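Local coordinates for protein CRISPR-associated endonuclease C2c1 (Alicyclobacillus acidoterrestris, PDB 5U31) that is an RNA-guided CRISPR endonuclease that recognises PAM-bearing target DNA and cleaves it with a RuvC nuclease domain in bacterial antiviral defence, at residues L643-V657 with R767-V781. The protein carries 3 engineered substitutions. Sequence-based numbering, arbitrary orientation.
Sequences LRQLRTQLAYLRLLV and RQYKFLKSWSFFGKV. With SO4 (sulfate ion), chain G; nucleotides of chain B.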
loop_
_atom_site.group_PDB
_atom_site.type_symbol
_atom_site.label_atom_id
_atom_site.label_comp_id
_atom_site.label_asym_id
_atom_site.label_seq_id
_atom_site.Cartn_x
_atom_site.Cartn_y
_atom_site.Cartn_z
ATOM N N LEU A 643 1.606 27.355 13.406
ATOM C CA LEU A 643 2.053 25.998 13.704
ATOM C C LEU A 643 3.571 25.948 13.834
ATOM O O LEU A 643 4.102 25.474 14.846
ATOM C CB LEU A 643 1.563 25.022 12.633
ATOM C CG LEU A 643 2.103 23.587 12.700
ATOM C CD1 LEU A 643 1.869 22.961 14.057
ATOM C CD2 LEU A 643 1.481 22.728 11.616
ATOM N N ARG A 644 4.290 26.457 12.828
ATOM C CA ARG A 644 5.748 26.422 12.883
ATOM C C ARG A 644 6.283 27.247 14.044
ATOM O O ARG A 644 7.362 26.953 14.570
ATOM C CB ARG A 644 6.346 26.906 11.561
ATOM C CG ARG A 644 6.053 25.986 10.388
ATOM C CD ARG A 644 6.821 26.386 9.137
ATOM N NE ARG A 644 6.421 25.575 7.989
ATOM C CZ ARG A 644 6.966 24.405 7.672
ATOM N NH1 ARG A 644 7.944 23.901 8.413
ATOM N NH2 ARG A 644 6.533 23.736 6.610
ATOM N N GLN A 645 5.546 28.277 14.463
ATOM C CA GLN A 645 5.938 29.028 15.649
ATOM C C GLN A 645 5.882 28.146 16.888
ATOM O O GLN A 645 6.869 28.012 17.622
ATOM C CB GLN A 645 5.033 30.248 15.821
ATOM C CG GLN A 645 5.240 31.331 14.791
ATOM C CD GLN A 645 4.383 32.544 15.065
ATOM O OE1 GLN A 645 3.200 32.423 15.383
ATOM N NE2 GLN A 645 4.979 33.723 14.961
ATOM N N LEU A 646 4.724 27.530 17.134
ATOM C CA LEU A 646 4.564 26.696 18.318
ATOM C C LEU A 646 5.544 25.533 18.316
ATOM O O LEU A 646 6.032 25.130 19.379
ATOM C CB LEU A 646 3.126 26.186 18.403
ATOM C CG LEU A 646 2.029 27.254 18.448
ATOM C CD1 LEU A 646 0.673 26.615 18.259
ATOM C CD2 LEU A 646 2.065 28.040 19.747
ATOM N N ARG A 647 5.857 24.991 17.138
ATOM C CA ARG A 647 6.748 23.839 17.073
ATOM C C ARG A 647 8.139 24.188 17.597
ATOM O O ARG A 647 8.722 23.427 18.379
ATOM C CB ARG A 647 6.816 23.309 15.639
ATOM C CG ARG A 647 7.503 21.962 15.516
ATOM C CD ARG A 647 8.129 21.784 14.146
ATOM N NE ARG A 647 7.142 21.461 13.122
ATOM C CZ ARG A 647 7.425 21.348 11.829
ATOM N NH1 ARG A 647 6.468 21.045 10.964
ATOM N NH2 ARG A 647 8.665 21.542 11.399
ATOM N N THR A 648 8.679 25.343 17.197
ATOM C CA THR A 648 9.993 25.741 17.692
ATOM C C THR A 648 9.935 26.247 19.127
ATOM O O THR A 648 10.916 26.106 19.865
ATOM C CB THR A 648 10.617 26.814 16.797
ATOM O OG1 THR A 648 9.958 28.068 17.014
ATOM C CG2 THR A 648 10.504 26.424 15.331
ATOM N N GLN A 649 8.812 26.846 19.537
ATOM C CA GLN A 649 8.659 27.235 20.935
ATOM C C GLN A 649 8.737 26.021 21.850
ATOM O O GLN A 649 9.374 26.072 22.907
ATOM C CB GLN A 649 7.336 27.973 21.142
ATOM C CG GLN A 649 7.260 29.338 20.479
ATOM C CD GLN A 649 6.123 30.194 21.019
ATOM O OE1 GLN A 649 6.069 31.397 20.773
ATOM N NE2 GLN A 649 5.214 29.576 21.761
ATOM N N LEU A 650 8.096 24.917 21.456
ATOM C CA LEU A 650 8.156 23.698 22.254
ATOM C C LEU A 650 9.573 23.143 22.319
ATOM O O LEU A 650 9.968 22.570 23.341
ATOM C CB LEU A 650 7.208 22.646 21.679
ATOM C CG LEU A 650 6.250 21.943 22.643
ATOM C CD1 LEU A 650 5.706 20.663 22.020
ATOM C CD2 LEU A 650 6.926 21.663 23.974
ATOM N N ALA A 651 10.348 23.302 21.243
ATOM C CA ALA A 651 11.695 22.741 21.207
ATOM C C ALA A 651 12.611 23.401 22.226
ATOM O O ALA A 651 13.521 22.751 22.752
ATOM C CB ALA A 651 12.283 22.873 19.805
ATOM N N TYR A 652 12.387 24.684 22.513
ATOM C CA TYR A 652 13.146 25.380 23.543
ATOM C C TYR A 652 12.563 25.165 24.932
ATOM O O TYR A 652 13.294 25.288 25.920
ATOM C CB TYR A 652 13.216 26.878 23.224
ATOM C CG TYR A 652 14.201 27.226 22.121
ATOM C CD1 TYR A 652 15.303 28.036 22.374
ATOM C CD2 TYR A 652 14.033 26.734 20.831
ATOM C CE1 TYR A 652 16.206 28.352 21.368
ATOM C CE2 TYR A 652 14.930 27.042 19.824
ATOM C CZ TYR A 652 16.014 27.852 20.096
ATOM O OH TYR A 652 16.908 28.160 19.092
ATOM N N LEU A 653 11.270 24.845 25.030
ATOM C CA LEU A 653 10.709 24.461 26.320
ATOM C C LEU A 653 11.403 23.219 26.860
ATOM O O LEU A 653 11.707 23.136 28.056
ATOM C CB LEU A 653 9.204 24.223 26.189
ATOM C CG LEU A 653 8.298 24.785 27.288
ATOM C CD1 LEU A 653 6.903 24.185 27.203
ATOM C CD2 LEU A 653 8.894 24.557 28.663
ATOM N N ARG A 654 11.677 22.249 25.986
ATOM C CA ARG A 654 12.382 21.043 26.405
ATOM C C ARG A 654 13.831 21.334 26.765
ATOM O O ARG A 654 14.414 20.628 27.596
ATOM C CB ARG A 654 12.307 19.987 25.306
ATOM C CG ARG A 654 10.895 19.580 24.950
ATOM C CD ARG A 654 10.880 18.323 24.104
ATOM N NE ARG A 654 9.582 17.660 24.166
ATOM C CZ ARG A 654 8.646 17.766 23.231
ATOM N NH1 ARG A 654 8.868 18.500 22.149
ATOM N NH2 ARG A 654 7.490 17.129 23.375
ATOM N N LEU A 655 14.435 22.352 26.147
ATOM C CA LEU A 655 15.764 22.774 26.574
ATOM C C LEU A 655 15.723 23.351 27.982
ATOM O O LEU A 655 16.637 23.120 28.782
ATOM C CB LEU A 655 16.339 23.793 25.590
ATOM C CG LEU A 655 17.125 23.219 24.409
ATOM C CD1 LEU A 655 17.512 24.317 23.429
ATOM C CD2 LEU A 655 18.361 22.479 24.905
ATOM N N LEU A 656 14.667 24.099 28.305
ATOM C CA LEU A 656 14.534 24.638 29.652
ATOM C C LEU A 656 14.287 23.528 30.665
ATOM O O LEU A 656 14.796 23.581 31.790
ATOM C CB LEU A 656 13.403 25.665 29.693
ATOM C CG LEU A 656 13.129 26.341 31.037
ATOM C CD1 LEU A 656 14.331 27.152 31.490
ATOM C CD2 LEU A 656 11.899 27.220 30.938
ATOM N N VAL A 657 13.512 22.513 30.276
ATOM C CA VAL A 657 13.200 21.414 31.183
ATOM C C VAL A 657 14.468 20.668 31.575
ATOM O O VAL A 657 14.662 20.315 32.745
ATOM C CB VAL A 657 12.157 20.479 30.542
ATOM C CG1 VAL A 657 12.096 19.149 31.270
ATOM C CG2 VAL A 657 10.795 21.143 30.549
ATOM N N ARG A 767 0.985 17.310 9.728
ATOM C CA ARG A 767 1.835 18.136 10.573
ATOM C C ARG A 767 1.115 18.534 11.853
ATOM O O ARG A 767 1.719 18.566 12.931
ATOM C CB ARG A 767 2.293 19.375 9.806
ATOM C CG ARG A 767 3.740 19.338 9.364
ATOM C CD ARG A 767 4.168 20.668 8.768
ATOM N NE ARG A 767 3.963 20.713 7.324
ATOM C CZ ARG A 767 4.815 20.212 6.438
ATOM N NH1 ARG A 767 4.554 20.298 5.141
ATOM N NH2 ARG A 767 5.927 19.619 6.849
ATOM N N GLN A 768 -0.186 18.825 11.756
ATOM C CA GLN A 768 -0.945 19.213 12.941
ATOM C C GLN A 768 -1.064 18.057 13.924
ATOM O O GLN A 768 -0.982 18.255 15.142
ATOM C CB GLN A 768 -2.334 19.701 12.541
ATOM C CG GLN A 768 -2.345 20.840 11.556
ATOM C CD GLN A 768 -3.754 21.197 11.137
ATOM O OE1 GLN A 768 -4.651 21.302 11.971
ATOM N NE2 GLN A 768 -3.961 21.371 9.840
ATOM N N TYR A 769 -1.276 16.847 13.414
ATOM C CA TYR A 769 -1.349 15.685 14.290
ATOM C C TYR A 769 -0.039 15.493 15.041
ATOM O O TYR A 769 -0.031 15.353 16.270
ATOM C CB TYR A 769 -1.706 14.445 13.470
ATOM C CG TYR A 769 -1.933 13.205 14.296
ATOM C CD1 TYR A 769 -3.197 12.888 14.785
ATOM C CD2 TYR A 769 -0.885 12.346 14.584
ATOM C CE1 TYR A 769 -3.401 11.753 15.541
ATOM C CE2 TYR A 769 -1.079 11.213 15.338
ATOM C CZ TYR A 769 -2.337 10.917 15.812
ATOM O OH TYR A 769 -2.515 9.781 16.563
ATOM N N LYS A 770 1.087 15.513 14.319
ATOM C CA LYS A 770 2.381 15.266 14.950
ATOM C C LYS A 770 2.683 16.301 16.026
ATOM O O LYS A 770 3.221 15.964 17.087
ATOM C CB LYS A 770 3.497 15.252 13.905
ATOM C CG LYS A 770 3.354 14.205 12.810
ATOM C CD LYS A 770 4.438 14.379 11.748
ATOM C CE LYS A 770 4.208 13.470 10.550
ATOM N NZ LYS A 770 5.296 13.596 9.535
ATOM N N PHE A 771 2.352 17.570 15.777
ATOM C CA PHE A 771 2.611 18.574 16.804
ATOM C C PHE A 771 1.721 18.362 18.021
ATOM O O PHE A 771 2.190 18.454 19.161
ATOM C CB PHE A 771 2.415 19.986 16.263
ATOM C CG PHE A 771 2.365 21.023 17.343
ATOM C CD1 PHE A 771 3.525 21.435 17.976
ATOM C CD2 PHE A 771 1.156 21.554 17.758
ATOM C CE1 PHE A 771 3.483 22.371 18.987
ATOM C CE2 PHE A 771 1.108 22.490 18.770
ATOM C CZ PHE A 771 2.272 22.899 19.385
ATOM N N LEU A 772 0.432 18.092 17.800
ATOM C CA LEU A 772 -0.481 17.865 18.916
ATOM C C LEU A 772 -0.044 16.667 19.746
ATOM O O LEU A 772 -0.094 16.707 20.982
ATOM C CB LEU A 772 -1.905 17.669 18.399
ATOM C CG LEU A 772 -2.615 18.938 17.930
ATOM C CD1 LEU A 772 -4.006 18.625 17.427
ATOM C CD2 LEU A 772 -2.673 19.938 19.062
ATOM N N LYS A 773 0.383 15.590 19.082
ATOM C CA LYS A 773 0.957 14.454 19.791
ATOM C C LYS A 773 2.153 14.894 20.627
ATOM O O LYS A 773 2.276 14.534 21.804
ATOM C CB LYS A 773 1.362 13.377 18.783
ATOM C CG LYS A 773 1.265 11.941 19.273
ATOM C CD LYS A 773 -0.144 11.388 19.103
ATOM C CE LYS A 773 -0.130 9.872 18.943
ATOM N NZ LYS A 773 0.616 9.459 17.720
ATOM N N SER A 774 3.039 15.698 20.031
ATOM C CA SER A 774 4.221 16.179 20.737
ATOM C C SER A 774 3.850 17.128 21.866
ATOM O O SER A 774 4.539 17.176 22.891
ATOM C CB SER A 774 5.166 16.864 19.750
ATOM O OG SER A 774 6.317 17.376 20.395
ATOM N N TRP A 775 2.767 17.884 21.700
ATOM C CA TRP A 775 2.338 18.806 22.743
ATOM C C TRP A 775 1.724 18.062 23.923
ATOM O O TRP A 775 2.043 18.351 25.082
ATOM C CB TRP A 775 1.352 19.809 22.153
ATOM C CG TRP A 775 0.689 20.666 23.158
ATOM C CD1 TRP A 775 -0.623 20.640 23.514
ATOM C CD2 TRP A 775 1.302 21.692 23.942
ATOM N NE1 TRP A 775 -0.870 21.587 24.474
ATOM C CE2 TRP A 775 0.298 22.247 24.756
ATOM C CE3 TRP A 775 2.602 22.196 24.034
ATOM C CZ2 TRP A 775 0.551 23.280 25.651
ATOM C CZ3 TRP A 775 2.853 23.217 24.921
ATOM C CH2 TRP A 775 1.832 23.750 25.719
ATOM N N SER A 776 0.851 17.090 23.646
ATOM C CA SER A 776 0.198 16.351 24.721
ATOM C C SER A 776 1.175 15.469 25.485
ATOM O O SER A 776 1.016 15.274 26.694
ATOM C CB SER A 776 -0.937 15.505 24.155
ATOM O OG SER A 776 -1.851 16.313 23.442
ATOM N N PHE A 777 2.181 14.922 24.808
ATOM C CA PHE A 777 3.152 14.046 25.443
ATOM C C PHE A 777 4.409 14.788 25.869
ATOM O O PHE A 777 5.416 14.154 26.206
ATOM C CB PHE A 777 3.486 12.888 24.507
ATOM C CG PHE A 777 2.309 12.006 24.222
ATOM C CD1 PHE A 777 1.423 11.675 25.235
ATOM C CD2 PHE A 777 2.066 11.536 22.946
ATOM C CE1 PHE A 777 0.329 10.876 24.987
ATOM C CE2 PHE A 777 0.968 10.738 22.689
ATOM C CZ PHE A 777 0.099 10.406 23.713
ATOM N N PHE A 778 4.366 16.116 25.866
ATOM C CA PHE A 778 5.455 16.910 26.408
ATOM C C PHE A 778 5.565 16.693 27.913
ATOM O O PHE A 778 4.558 16.658 28.626
ATOM C CB PHE A 778 5.226 18.389 26.090
ATOM C CG PHE A 778 5.906 19.321 27.040
ATOM C CD1 PHE A 778 7.264 19.566 26.933
ATOM C CD2 PHE A 778 5.192 19.945 28.049
ATOM C CE1 PHE A 778 7.896 20.418 27.815
ATOM C CE2 PHE A 778 5.818 20.798 28.934
ATOM C CZ PHE A 778 7.173 21.035 28.817
ATOM N N GLY A 779 6.795 16.550 28.396
ATOM C CA GLY A 779 7.058 16.258 29.797
ATOM C C GLY A 779 7.740 17.423 30.499
ATOM O O GLY A 779 8.746 17.948 30.018
ATOM N N LYS A 780 7.181 17.804 31.651
ATOM C CA LYS A 780 7.761 18.839 32.499
ATOM C C LYS A 780 8.894 18.328 33.381
ATOM O O LYS A 780 9.572 19.142 34.015
ATOM C CB LYS A 780 6.687 19.461 33.393
ATOM C CG LYS A 780 5.470 19.986 32.660
ATOM C CD LYS A 780 4.533 20.695 33.627
ATOM C CE LYS A 780 3.189 20.989 32.985
ATOM N NZ LYS A 780 2.478 19.744 32.577
ATOM N N VAL A 781 9.100 17.016 33.459
ATOM C CA VAL A 781 10.175 16.425 34.250
ATOM C C VAL A 781 11.215 15.881 33.283
ATOM O O VAL A 781 10.904 15.030 32.443
ATOM C CB VAL A 781 9.663 15.314 35.180
ATOM C CG1 VAL A 781 10.712 14.987 36.232
ATOM C CG2 VAL A 781 8.344 15.710 35.827
HETATM S S SO4 G . 8.642 20.013 7.931
HETATM O O1 SO4 G . 8.457 21.461 8.023
HETATM O O2 SO4 G . 10.050 19.701 8.144
HETATM O O3 SO4 G . 7.836 19.317 8.935
HETATM O O4 SO4 G . 8.257 19.566 6.595
ATOM P P A B 49 -7.074 23.093 24.488
ATOM O OP1 A B 49 -7.631 23.808 23.313
ATOM O OP2 A B 49 -7.963 22.633 25.589
ATOM O "O5'" A B 49 -6.279 21.826 23.942
ATOM C "C5'" A B 49 -5.221 21.978 23.009
ATOM C "C4'" A B 49 -4.396 20.722 22.907
ATOM O "O4'" A B 49 -3.657 20.505 24.137
ATOM C "C3'" A B 49 -5.178 19.437 22.723
ATOM O "O3'" A B 49 -5.610 19.238 21.395
ATOM C "C2'" A B 49 -4.199 18.385 23.220
ATOM O "O2'" A B 49 -3.196 18.128 22.247
ATOM C "C1'" A B 49 -3.553 19.118 24.393
ATOM N N9 A B 49 -4.239 18.814 25.662
ATOM C C8 A B 49 -5.064 19.618 26.410
ATOM N N7 A B 49 -5.526 19.036 27.493
ATOM C C5 A B 49 -4.968 17.766 27.447
ATOM C C6 A B 49 -5.063 16.655 28.301
ATOM N N6 A B 49 -5.782 16.636 29.424
ATOM N N1 A B 49 -4.380 15.542 27.961
ATOM C C2 A B 49 -3.654 15.546 26.840
ATOM N N3 A B 49 -3.487 16.522 25.959
ATOM C C4 A B 49 -4.177 17.615 26.326
ATOM P P A B 105 7.037 12.684 15.062
ATOM O OP1 A B 105 7.055 14.145 14.794
ATOM O OP2 A B 105 8.240 11.866 14.765
ATOM O "O5'" A B 105 6.634 12.440 16.582
ATOM C "C5'" A B 105 5.377 12.883 17.066
ATOM C "C4'" A B 105 5.112 12.381 18.459
ATOM O "O4'" A B 105 4.762 10.972 18.425
ATOM C "C3'" A B 105 6.295 12.433 19.404
ATOM O "O3'" A B 105 6.551 13.724 19.920
ATOM C "C2'" A B 105 5.916 11.399 20.450
ATOM O "O2'" A B 105 4.913 11.909 21.314
ATOM C "C1'" A B 105 5.284 10.325 19.569
ATOM N N9 A B 105 6.280 9.327 19.133
ATOM C C8 A B 105 7.040 9.325 17.991
ATOM N N7 A B 105 7.842 8.292 17.896
ATOM C C5 A B 105 7.595 7.564 19.054
ATOM C C6 A B 105 8.125 6.358 19.559
ATOM N N6 A B 105 9.058 5.628 18.940
ATOM N N1 A B 105 7.655 5.918 20.745
ATOM C C2 A B 105 6.722 6.642 21.376
ATOM N N3 A B 105 6.150 7.784 21.007
ATOM C C4 A B 105 6.636 8.197 19.824
ATOM P P U B 37 -14.227 20.437 8.720
ATOM O OP1 U B 37 -15.688 20.662 8.836
ATOM O OP2 U B 37 -13.273 21.324 9.425
ATOM O "O5'" U B 37 -13.959 18.982 9.296
ATOM C "C5'" U B 37 -12.640 18.455 9.369
ATOM C "C4'" U B 37 -12.245 18.107 10.788
ATOM O "O4'" U B 37 -10.797 18.098 10.838
ATOM C "C3'" U B 37 -12.699 19.117 11.836
ATOM O "O3'" U B 37 -12.892 18.494 13.117
ATOM C "C2'" U B 37 -11.524 20.082 11.895
ATOM O "O2'" U B 37 -11.399 20.775 13.115
ATOM C "C1'" U B 37 -10.328 19.159 11.651
ATOM N N1 U B 37 -9.236 19.828 10.926
ATOM C C2 U B 37 -7.977 19.896 11.492
ATOM O O2 U B 37 -7.708 19.408 12.574
ATOM N N3 U B 37 -7.035 20.555 10.740
ATOM C C4 U B 37 -7.224 21.156 9.508
ATOM O O4 U B 37 -6.285 21.721 8.942
ATOM C C5 U B 37 -8.555 21.047 8.995
ATOM C C6 U B 37 -9.487 20.408 9.706
#
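With CG anti to the backbone N (chi1 167°), Phe771 reaches across to helix 643-657, where its ring enters as a knob among Leu643, Leu646, Leu650 and Arg647; its CZ lies 3.5 Å from Leu646 CB. Phe778, just past the end of helix 767-776, also has its ring anti to the backbone N (chi1 155°) and packs against Leu650, Leu653 and Val657, with its CZ 3.5 Å from Leu653 CD1. Leu650 lies between these aromatics, CD1 near Phe771 and CD2 against Phe778, with CG at the edge of the Trp775 indole, whose ring stacks on Trp724. The extended Arg654 grips Ser774 OG end-on, NH1 at 3.3 Å and NH2 at 3.2 Å, with the hydroxyl close to the guanidinium plane. Arg654 NE and Ser774 OG also bind guide RNA phosphate, so the pair joins both helices to the RNA backbone. At the other end Arg644 and, weakly, Arg647 hydrogen-bond a sulfate, probably from the crystallisation liquor; Arg767 sits doubtfully close to it, its NE bonding Gln640. Gln768 pairs through OE1 and NE2 with the base edge of U37 of chain B. The helix segments, their axes inclined by 30°, pack the bridge helix domain onto REC2 along the guide RNA channel of Cas12b.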